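Local coordinates for protein uncharacterized HTH-type transcriptional regulator SAR2349 (Staphylococcus aureus, PDB 4EM2) that probably binds DNA as a MarR-family transcriptional regulator of winged helix-turn-helix type, and binds salicylate, at residues 67-72 with 88-93; 72-77 with 122-127; 79-84 with 94-99. One frame throughout, in Å; residues are numbered along the deposited sequence.

Interaction 1: 67-72 with 88-93; sequences WLILRD and RAIEKP. With SAL (2-hydroxybenzoic acid), chain E; SAL (2-hydroxybenzoic acid), chain C; SAL (2-hydroxybenzoic acid), chain B.
Arg88 comes up against one side of helix 64-76, with its CA 7.7 Å from the CA of Ile69, the nearest pair between 67-72 and 88-93. The second segment is the turn of the helix-turn-helix: helix 81-88 ends in a Schellman motif in which Ala89, at positive phi, is the C-prime residue, with Ile90 N bonded to Ser85 O, and the chain then enters helix 92-104. Arg88 fits as a knob among Leu68, Ile69, Arg71 and Asp72, its chain bent at chi2 and chi3. Its CG lies 3.7 Å from CD1 of Ile69, the two side chains sliding past each other in opposite directions, and that same methyl also touches CD1 of Ile90. Asp72 OD2 stands 4.3 Å from Arg88 NE, beyond a salt bridge, and a water spans the gap by donating to OD2 and accepting from NE; the direct salt bridge of Asp72 is with Arg87. Beyond the guanidinium lies the salicylate of chain E, its carboxylate carbon in the guanidinium plane, at the edge. Arg88 NH1 reaches both carboxylate oxygens, weakly to O1' with an N-H...O angle of 126° and more straightly to O2', whose position is doubtful. CG2 of Ile90 packs 3.8 Å from ring atom C1 of this salicylate, while CD1 of Leu68 flanks its carboxylate. Arg71 points its bent chain to two other salicylates: NH1 lies 3.2 Å from O1' of the chain C molecule, and NH2 donates to O2 of the chain B molecule at 3.0 Å, with an angle of 152°.

Interaction 2: 72-77 with 122-127; sequences DIAKHQ and LTLTPK
Gln77 supplies the direct polar link between 72-77 and 122-127: its OE1 accepts from Leu124 N at 2.6 Å, with an N-H...O angle of 162° and the donor in the carbonyl plane. The amide's other end is engaged too, because NE2 donates to a water that in turn donates to Leu124 O. With its oxygen and its nitrogen both engaged, the amide has its flip orientation defined. CG of Gln77 sits between the backbone N and carbonyl carbon (chi1 54°), and the chain beyond is extended, crossing Thr123 at about a right angle with CB 3.9 Å from Thr123 CG2. This joins the C-terminal end of helix 64-76 to strand 122-124, one of the two antiparallel strands of the wing in the winged helix-turn-helix fold; the axes of the segments 72-76 and 122-124 approach to 7.6 Å at 99°. Apolar packing lies alongside. Ile73 turns CG2 to the strand, 3.7 Å from Leu124 CD2, and its CD1 approaches Leu122 CB at 4.3 Å. The other branch of Leu124, CD1, meets Ala74 CB at 4.1 Å. Within the helix end, His76 ND1 donates to Asp72 O at 2.8 Å, while Ile73 O accepts from both His76 N and Gln77 N.

Interaction 3: 79-84 with 94-99; sequences TTLIEI and TARKTL
Leu81 drives its forked end toward helix 92-104, and the two methyls meet different surroundings. CD1 goes into the tight part. It lies 3.3 Å from Ala95 CB, closer than usual van der Waals contact, and 3.6 Å from Leu99 CD1, consistent with the small side chain of Ala95 allowing a close approach, CA of Leu81 to CA of Ala95 7.0 Å. With chi1 at 166°, CG of Leu81 lies opposite its backbone N, which carries the fork across to the other helix. One turn on, the packing is looser, Ile84 CD1 and Leu99 CD2 meeting tip to tip at 4.0 Å. These contacts are wholly apolar and buried.

The more open, solvent-facing side is formed by CD2 of Leu81, which sits over one face of the Arg96 guanidinium, 3.4 Å above its plane and displaced toward the rim. The two side chains cross at about a right angle, and the bend of Arg96 at chi3 (-49°) turns a face of its guanidinium to that methyl. Arg96 is only partly buried and lies in a salicylate pocket, near a sulfate probably from the crystallisation liquor.

At the start of helix 81-88, Thr80 is the N-cap: its OG1 accepts from Glu83 N at 3.1 Å in a nearly straight bond. The contact joins the two helices of the helix-turn-helix, of which 92-104 corresponds to the recognition helix of the family. Ile84 and Leu99 also touch Ile73 on helix 64-76 and Leu122 on strand 122-124, while Arg118 packs on Leu81 and Arg96 from the wing loop.

How the interactions relate
All three contacts belong to one winged helix-turn-helix domain. Helix 64-76 serves interactions 1 and 2, which share Asp72 and meet where Leu70 CD1 lies 3.5 Å from Leu124 CD2; their centres are about 12 Å apart. Interactions 1 and 3 are closer, about 6 Å between centres, and join through Ile69 CD1 to Ile84 CG2 at 3.6 Å and Ile90 CD1 to Ala95 CB at 3.4 Å. Interaction 3 is nested in the loop closed by interaction 2, with Leu122 CD1 3.5 Å from Ile84 CD1. The salicylate held by Arg88 also has Thr94 and Thr98 in its pocket, linking 88-93 to 94-99, whereas another salicylate pocket includes both Arg96 and Leu122.

Interaction 1: 67-72 with 88-93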
loop_
_atom_site.group_PDB
_atom_site.type_symbol
_atom_site.label_atom_id
_atom_site.label_comp_id
_atom_site.label_asym_id
_atom_site.label_seq_id
_atom_site.Cartn_x
_atom_site.Cartn_y
_atom_site.Cartn_z
ATOM N N TRP A 67 4.466 0.019 -5.156
ATOM C CA TRP A 67 4.421 0.895 -4.025
ATOM C C TRP A 67 3.980 0.185 -2.749
ATOM O O TRP A 67 4.555 0.372 -1.672
ATOM C CB TRP A 67 3.488 2.069 -4.337
ATOM C CG TRP A 67 3.155 2.837 -3.056
ATOM C CD1 TRP A 67 1.955 2.844 -2.419
ATOM C CD2 TRP A 67 4.044 3.635 -2.265
ATOM N NE1 TRP A 67 2.034 3.597 -1.278
ATOM C CE2 TRP A 67 3.301 4.111 -1.159
ATOM C CE3 TRP A 67 5.388 4.016 -2.385
ATOM C CZ2 TRP A 67 3.866 4.973 -0.155
ATOM C CZ3 TRP A 67 5.954 4.885 -1.378
ATOM C CH2 TRP A 67 5.185 5.337 -0.296
ATOM N N LEU A 68 2.981 -0.681 -2.846
ATOM C CA LEU A 68 2.509 -1.345 -1.642
ATOM C C LEU A 68 3.571 -2.201 -0.996
ATOM O O LEU A 68 3.731 -2.219 0.271
ATOM C CB LEU A 68 1.235 -2.185 -1.981
ATOM C CG LEU A 68 0.038 -1.285 -2.358
ATOM C CD1 LEU A 68 -1.195 -2.227 -2.779
ATOM C CD2 LEU A 68 -0.398 -0.451 -1.140
ATOM N N ILE A 69 4.311 -2.938 -1.830
ATOM C CA ILE A 69 5.370 -3.813 -1.288
ATOM C C ILE A 69 6.488 -2.895 -0.744
ATOM O O ILE A 69 7.031 -3.156 0.334
ATOM C CB ILE A 69 5.951 -4.709 -2.385
ATOM C CG1 ILE A 69 4.862 -5.695 -2.906
ATOM C CG2 ILE A 69 7.180 -5.469 -1.867
ATOM C CD1 ILE A 69 4.194 -6.456 -1.892
ATOM N N LEU A 70 6.799 -1.825 -1.479
ATOM C CA LEU A 70 7.859 -0.904 -1.033
ATOM C C LEU A 70 7.526 -0.362 0.355
ATOM O O LEU A 70 8.368 -0.380 1.268
ATOM C CB LEU A 70 8.025 0.276 -2.004
ATOM C CG LEU A 70 9.193 1.258 -1.647
ATOM C CD1 LEU A 70 10.524 0.501 -1.885
ATOM C CD2 LEU A 70 9.195 2.537 -2.490
ATOM N N ARG A 71 6.279 0.073 0.516
ATOM C CA ARG A 71 5.822 0.651 1.750
ATOM C C ARG A 71 5.897 -0.400 2.833
ATOM O O ARG A 71 6.323 -0.124 3.968
ATOM C CB ARG A 71 4.362 1.155 1.591
ATOM C CG ARG A 71 3.770 1.891 2.856
ATOM C CD ARG A 71 2.310 2.410 2.579
ATOM N NE ARG A 71 1.391 1.283 2.323
ATOM C CZ ARG A 71 0.044 1.388 2.287
ATOM N NH1 ARG A 71 -0.536 2.579 2.474
ATOM N NH2 ARG A 71 -0.730 0.288 2.122
ATOM N N ASP A 72 5.457 -1.611 2.497
ATOM C CA ASP A 72 5.456 -2.683 3.476
ATOM C C ASP A 72 6.872 -2.925 3.988
ATOM O O ASP A 72 7.080 -3.093 5.189
ATOM C CB ASP A 72 4.896 -3.982 2.882
ATOM C CG ASP A 72 5.022 -5.161 3.849
ATOM O OD1 ASP A 72 6.121 -5.790 3.849
ATOM O OD2 ASP A 72 4.056 -5.434 4.601
ATOM N N ARG A 88 0.726 -8.909 3.130
ATOM C CA ARG A 88 0.036 -8.324 1.986
ATOM C C ARG A 88 -1.088 -9.219 1.477
ATOM O O ARG A 88 -2.004 -8.779 0.749
ATOM C CB ARG A 88 1.032 -8.077 0.855
ATOM C CG ARG A 88 2.083 -6.994 1.151
ATOM C CD ARG A 88 1.539 -5.603 0.840
ATOM N NE ARG A 88 0.757 -5.043 1.921
ATOM C CZ ARG A 88 -0.411 -4.424 1.785
ATOM N NH1 ARG A 88 -0.985 -4.281 0.594
ATOM N NH2 ARG A 88 -0.971 -3.904 2.875
ATOM N N ALA A 89 -1.022 -10.480 1.872
ATOM C CA ALA A 89 -2.036 -11.450 1.436
ATOM C C ALA A 89 -2.002 -11.580 -0.087
ATOM O O ALA A 89 -3.028 -11.478 -0.753
ATOM C CB ALA A 89 -3.467 -11.008 1.918
ATOM N N ILE A 90 -0.813 -11.762 -0.657
ATOM C CA ILE A 90 -0.737 -11.968 -2.110
ATOM C C ILE A 90 -0.027 -13.293 -2.259
ATOM O O ILE A 90 0.454 -13.835 -1.250
ATOM C CB ILE A 90 0.073 -10.869 -2.833
ATOM C CG1 ILE A 90 1.418 -10.668 -2.131
ATOM C CG2 ILE A 90 -0.734 -9.549 -2.833
ATOM C CD1 ILE A 90 2.339 -9.733 -2.864
ATOM N N GLU A 91 0.030 -13.823 -3.481
ATOM C CA GLU A 91 0.703 -15.105 -3.705
ATOM C C GLU A 91 2.152 -14.889 -4.073
ATOM O O GLU A 91 2.484 -13.966 -4.823
ATOM C CB GLU A 91 -0.006 -15.929 -4.799
ATOM C CG GLU A 91 -1.140 -16.859 -4.284
ATOM C CD GLU A 91 -0.602 -18.052 -3.480
ATOM O OE1 GLU A 91 0.246 -18.813 -4.035
ATOM O OE2 GLU A 91 -1.027 -18.227 -2.302
ATOM N N LYS A 92 3.001 -15.762 -3.524
ATOM C CA LYS A 92 4.456 -15.745 -3.726
ATOM C C LYS A 92 4.909 -15.286 -5.111
ATOM O O LYS A 92 5.809 -14.461 -5.211
ATOM C CB LYS A 92 5.037 -17.128 -3.405
ATOM C CG LYS A 92 4.608 -17.655 -2.028
ATOM C CD LYS A 92 5.475 -18.820 -1.499
ATOM C CE LYS A 92 6.906 -18.350 -1.219
ATOM N NZ LYS A 92 6.841 -17.096 -0.424
ATOM N N PRO A 93 4.292 -15.818 -6.189
ATOM C CA PRO A 93 4.619 -15.466 -7.576
ATOM C C PRO A 93 4.416 -13.974 -7.831
ATOM O O PRO A 93 5.197 -13.326 -8.550
ATOM C CB PRO A 93 3.643 -16.319 -8.387
ATOM C CG PRO A 93 3.510 -17.559 -7.550
ATOM C CD PRO A 93 3.338 -16.947 -6.162
HETATM C "C1'" SAL E . -0.407 -5.571 -2.500
HETATM O "O1'" SAL E . -1.508 -5.158 -2.119
HETATM O "O2'" SAL E . 0.590 -5.690 -1.595
HETATM C C1 SAL E . -0.172 -5.978 -3.930
HETATM C C2 SAL E . -1.285 -6.267 -4.803
HETATM C C3 SAL E . -1.013 -6.662 -6.155
HETATM C C4 SAL E . 0.332 -6.766 -6.631
HETATM C C5 SAL E . 1.431 -6.477 -5.765
HETATM C C6 SAL E . 1.184 -6.086 -4.433
HETATM O O2 SAL E . -2.618 -6.172 -4.343
HETATM C "C1'" SAL C . -2.491 5.602 0.492
HETATM O "O1'" SAL C . -1.884 5.281 1.479
HETATM O "O2'" SAL C . -3.786 5.872 0.559
HETATM C C1 SAL C . -1.786 5.733 -0.775
HETATM C C2 SAL C . -0.383 5.476 -0.815
HETATM C C3 SAL C . 0.306 5.621 -2.049
HETATM C C4 SAL C . -0.387 6.008 -3.230
HETATM C C5 SAL C . -1.790 6.253 -3.180
HETATM C C6 SAL C . -2.489 6.118 -1.954
HETATM O O2 SAL C . 0.283 5.088 0.353
HETATM C "C1'" SAL B . -4.594 -1.156 -0.304
HETATM O "O1'" SAL B . -4.325 -1.434 0.870
HETATM O "O2'" SAL B . -5.296 -2.020 -1.088
HETATM C C1 SAL B . -4.087 0.076 -0.900
HETATM C C2 SAL B . -3.529 1.114 -0.101
HETATM C C3 SAL B . -3.027 2.282 -0.692
HETATM C C4 SAL B . -3.078 2.417 -2.087
HETATM C C5 SAL B . -3.639 1.392 -2.882
HETATM C C6 SAL B . -4.142 0.230 -2.294
HETATM O O2 SAL B . -3.476 0.985 1.191
HETATM O O HOH W 1 1.897 -4.228 4.710
#

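Interaction 2: 72-77 with 122-127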
loop_
_atom_site.group_PDB
_atom_site.type_symbol
_atom_site.label_atom_id
_atom_site.label_comp_id
_atom_site.label_asym_id
_atom_site.label_seq_id
_atom_site.Cartn_x
_atom_site.Cartn_y
_atom_site.Cartn_z
ATOM N N ASP A 72 5.457 -1.611 2.497
ATOM C CA ASP A 72 5.456 -2.683 3.476
ATOM C C ASP A 72 6.872 -2.925 3.988
ATOM O O ASP A 72 7.080 -3.093 5.189
ATOM C CB ASP A 72 4.896 -3.982 2.882
ATOM C CG ASP A 72 5.022 -5.161 3.849
ATOM O OD1 ASP A 72 6.121 -5.790 3.849
ATOM O OD2 ASP A 72 4.056 -5.434 4.601
ATOM N N ILE A 73 7.830 -2.970 3.078
ATOM C CA ILE A 73 9.214 -3.215 3.480
ATOM C C ILE A 73 9.681 -2.015 4.371
ATOM O O ILE A 73 10.321 -2.206 5.407
ATOM C CB ILE A 73 10.115 -3.317 2.228
ATOM C CG1 ILE A 73 9.759 -4.599 1.456
ATOM C CG2 ILE A 73 11.554 -3.400 2.604
ATOM C CD1 ILE A 73 10.505 -4.806 0.193
ATOM N N ALA A 74 9.322 -0.798 3.969
ATOM C CA ALA A 74 9.747 0.399 4.668
ATOM C C ALA A 74 9.351 0.256 6.095
ATOM O O ALA A 74 10.135 0.508 6.969
ATOM C CB ALA A 74 9.069 1.671 4.065
ATOM N N LYS A 75 8.118 -0.188 6.333
ATOM C CA LYS A 75 7.623 -0.301 7.695
ATOM C C LYS A 75 8.058 -1.517 8.480
ATOM O O LYS A 75 7.966 -1.508 9.671
ATOM C CB LYS A 75 6.101 -0.213 7.696
ATOM C CG LYS A 75 5.613 1.118 7.005
ATOM C CD LYS A 75 4.073 1.193 6.822
ATOM C CE LYS A 75 3.593 2.619 6.425
ATOM N NZ LYS A 75 3.727 3.656 7.530
ATOM N N HIS A 76 8.583 -2.540 7.827
ATOM C CA HIS A 76 8.914 -3.752 8.557
ATOM C C HIS A 76 10.343 -4.237 8.400
ATOM O O HIS A 76 10.723 -5.275 9.001
ATOM C CB HIS A 76 7.968 -4.889 8.121
ATOM C CG HIS A 76 6.527 -4.594 8.396
ATOM N ND1 HIS A 76 5.688 -4.019 7.454
ATOM C CD2 HIS A 76 5.794 -4.732 9.525
ATOM C CE1 HIS A 76 4.504 -3.814 8.001
ATOM N NE2 HIS A 76 4.542 -4.237 9.257
ATOM N N GLN A 77 11.126 -3.520 7.600
ATOM C CA GLN A 77 12.487 -3.969 7.338
ATOM C C GLN A 77 13.373 -4.080 8.607
ATOM O O GLN A 77 13.242 -3.323 9.531
ATOM C CB GLN A 77 13.155 -3.063 6.298
ATOM C CG GLN A 77 13.135 -1.569 6.646
ATOM C CD GLN A 77 14.060 -0.792 5.735
ATOM O OE1 GLN A 77 14.030 -0.961 4.519
ATOM N NE2 GLN A 77 14.921 0.029 6.321
ATOM N N LEU A 122 15.390 -8.094 3.215
ATOM C CA LEU A 122 15.157 -7.006 2.273
ATOM C C LEU A 122 15.037 -5.671 2.979
ATOM O O LEU A 122 14.330 -5.556 3.987
ATOM C CB LEU A 122 13.839 -7.252 1.514
ATOM C CG LEU A 122 13.704 -8.669 0.944
ATOM C CD1 LEU A 122 12.202 -9.004 0.621
ATOM C CD2 LEU A 122 14.548 -8.777 -0.270
ATOM N N THR A 123 15.702 -4.658 2.432
ATOM C CA THR A 123 15.612 -3.328 3.006
ATOM C C THR A 123 15.615 -2.309 1.880
ATOM O O THR A 123 16.058 -2.617 0.776
ATOM C CB THR A 123 16.843 -3.002 3.893
ATOM O OG1 THR A 123 18.016 -3.284 3.136
ATOM C CG2 THR A 123 16.804 -3.798 5.195
ATOM N N LEU A 124 15.161 -1.089 2.171
ATOM C CA LEU A 124 15.142 -0.058 1.131
ATOM C C LEU A 124 16.519 0.447 0.885
ATOM O O LEU A 124 17.322 0.533 1.812
ATOM C CB LEU A 124 14.328 1.177 1.541
ATOM C CG LEU A 124 12.804 1.101 1.847
ATOM C CD1 LEU A 124 12.138 2.405 1.454
ATOM C CD2 LEU A 124 12.157 -0.042 1.169
ATOM N N THR A 125 16.796 0.792 -0.365
ATOM C CA THR A 125 18.086 1.451 -0.701
ATOM C C THR A 125 17.863 2.949 -0.437
ATOM O O THR A 125 16.728 3.386 -0.209
ATOM C CB THR A 125 18.361 1.400 -2.170
ATOM O OG1 THR A 125 17.262 2.080 -2.819
ATOM C CG2 THR A 125 18.486 -0.063 -2.647
ATOM N N PRO A 126 18.935 3.773 -0.491
ATOM C CA PRO A 126 18.738 5.226 -0.246
ATOM C C PRO A 126 17.725 5.859 -1.241
ATOM O O PRO A 126 16.952 6.788 -0.898
ATOM C CB PRO A 126 20.142 5.816 -0.420
ATOM C CG PRO A 126 21.066 4.653 0.146
ATOM C CD PRO A 126 20.369 3.386 -0.446
ATOM N N LYS A 127 17.784 5.399 -2.484
ATOM C CA LYS A 127 16.851 5.866 -3.519
ATOM C C LYS A 127 15.439 5.468 -3.083
ATOM O O LYS A 127 14.491 6.270 -3.143
ATOM C CB LYS A 127 17.193 5.170 -4.827
ATOM C CG LYS A 127 16.387 5.663 -6.032
ATOM C CD LYS A 127 16.779 4.874 -7.302
ATOM C CE LYS A 127 15.814 5.147 -8.427
ATOM N NZ LYS A 127 15.975 4.159 -9.557
HETATM O O HOH W 2 17.360 0.957 4.696
#

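Interaction 3: 79-84 with 94-99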
loop_
_atom_site.group_PDB
_atom_site.type_symbol
_atom_site.label_atom_id
_atom_site.label_comp_id
_atom_site.label_asym_id
_atom_site.label_seq_id
_atom_site.Cartn_x
_atom_site.Cartn_y
_atom_site.Cartn_z
ATOM N N THR A 79 12.999 -7.276 6.252
ATOM C CA THR A 79 11.933 -8.274 6.160
ATOM C C THR A 79 12.227 -9.246 5.023
ATOM O O THR A 79 13.292 -9.148 4.370
ATOM C CB THR A 79 10.534 -7.627 6.029
ATOM O OG1 THR A 79 9.516 -8.633 6.204
ATOM C CG2 THR A 79 10.370 -6.955 4.647
ATOM N N THR A 80 11.341 -10.225 4.819
ATOM C CA THR A 80 11.588 -11.251 3.786
ATOM C C THR A 80 10.378 -11.442 2.855
ATOM O O THR A 80 9.287 -11.069 3.210
ATOM C CB THR A 80 11.825 -12.628 4.465
ATOM O OG1 THR A 80 10.597 -13.025 5.102
ATOM C CG2 THR A 80 12.950 -12.518 5.562
ATOM N N LEU A 81 10.613 -12.026 1.682
ATOM C CA LEU A 81 9.534 -12.293 0.744
ATOM C C LEU A 81 8.449 -13.033 1.506
ATOM O O LEU A 81 7.281 -12.723 1.345
ATOM C CB LEU A 81 10.025 -13.119 -0.451
ATOM C CG LEU A 81 8.991 -13.785 -1.381
ATOM C CD1 LEU A 81 8.049 -12.745 -1.928
ATOM C CD2 LEU A 81 9.701 -14.483 -2.555
ATOM N N ILE A 82 8.834 -13.986 2.359
ATOM C CA ILE A 82 7.862 -14.738 3.182
ATOM C C ILE A 82 6.940 -13.835 4.011
ATOM O O ILE A 82 5.701 -13.936 3.936
ATOM C CB ILE A 82 8.561 -15.665 4.212
ATOM C CG1 ILE A 82 9.453 -16.685 3.495
ATOM C CG2 ILE A 82 7.539 -16.315 5.121
ATOM C CD1 ILE A 82 8.880 -17.257 2.267
ATOM N N GLU A 83 7.540 -12.962 4.824
ATOM C CA GLU A 83 6.749 -12.075 5.664
ATOM C C GLU A 83 5.923 -11.149 4.826
ATOM O O GLU A 83 4.783 -10.889 5.160
ATOM C CB GLU A 83 7.611 -11.207 6.562
ATOM C CG GLU A 83 8.474 -11.974 7.570
ATOM C CD GLU A 83 9.308 -11.033 8.433
ATOM O OE1 GLU A 83 9.170 -9.787 8.332
ATOM O OE2 GLU A 83 10.102 -11.546 9.235
ATOM N N ILE A 84 6.509 -10.632 3.749
ATOM C CA ILE A 84 5.780 -9.675 2.897
ATOM C C ILE A 84 4.481 -10.317 2.354
ATOM O O ILE A 84 3.393 -9.791 2.543
ATOM C CB ILE A 84 6.653 -9.189 1.702
ATOM C CG1 ILE A 84 7.858 -8.379 2.195
ATOM C CG2 ILE A 84 5.807 -8.287 0.786
ATOM C CD1 ILE A 84 8.823 -8.068 1.106
ATOM N N THR A 94 3.340 -13.443 -7.260
ATOM C CA THR A 94 3.028 -12.033 -7.400
ATOM C C THR A 94 4.043 -11.218 -6.609
ATOM O O THR A 94 4.584 -10.263 -7.091
ATOM C CB THR A 94 1.687 -11.730 -6.838
ATOM O OG1 THR A 94 0.773 -12.726 -7.288
ATOM C CG2 THR A 94 1.217 -10.336 -7.317
ATOM N N ALA A 95 4.286 -11.610 -5.380
ATOM C CA ALA A 95 5.260 -10.911 -4.567
ATOM C C ALA A 95 6.684 -10.993 -5.189
ATOM O O ALA A 95 7.414 -9.987 -5.275
ATOM C CB ALA A 95 5.224 -11.496 -3.164
ATOM N N ARG A 96 7.067 -12.185 -5.657
ATOM C CA ARG A 96 8.392 -12.387 -6.250
ATOM C C ARG A 96 8.568 -11.465 -7.422
ATOM O O ARG A 96 9.570 -10.756 -7.523
ATOM C CB ARG A 96 8.582 -13.847 -6.709
ATOM C CG ARG A 96 10.039 -14.375 -6.672
ATOM C CD ARG A 96 10.128 -15.927 -6.839
ATOM N NE ARG A 96 9.202 -16.680 -5.948
ATOM C CZ ARG A 96 9.517 -17.252 -4.767
ATOM N NH1 ARG A 96 10.775 -17.187 -4.289
ATOM N NH2 ARG A 96 8.554 -17.860 -4.046
ATOM N N LYS A 97 7.593 -11.461 -8.314
ATOM C CA LYS A 97 7.658 -10.598 -9.497
ATOM C C LYS A 97 7.770 -9.085 -9.203
ATOM O O LYS A 97 8.492 -8.359 -9.858
ATOM C CB LYS A 97 6.430 -10.842 -10.384
ATOM C CG LYS A 97 6.330 -9.850 -11.536
ATOM C CD LYS A 97 5.489 -10.377 -12.696
ATOM C CE LYS A 97 5.387 -9.363 -13.842
ATOM N NZ LYS A 97 4.366 -8.245 -13.644
ATOM N N THR A 98 7.018 -8.618 -8.225
ATOM C CA THR A 98 7.024 -7.171 -7.873
ATOM C C THR A 98 8.354 -6.838 -7.214
ATOM O O THR A 98 8.933 -5.810 -7.490
ATOM C CB THR A 98 5.864 -6.896 -6.887
ATOM O OG1 THR A 98 4.645 -7.261 -7.526
ATOM C CG2 THR A 98 5.784 -5.404 -6.459
ATOM N N LEU A 99 8.837 -7.717 -6.328
ATOM C CA LEU A 99 10.117 -7.460 -5.654
ATOM C C LEU A 99 11.206 -7.410 -6.675
ATOM O O LEU A 99 12.102 -6.548 -6.625
ATOM C CB LEU A 99 10.453 -8.557 -4.662
ATOM C CG LEU A 99 9.816 -8.366 -3.289
ATOM C CD1 LEU A 99 9.916 -9.710 -2.557
ATOM C CD2 LEU A 99 10.494 -7.220 -2.461
#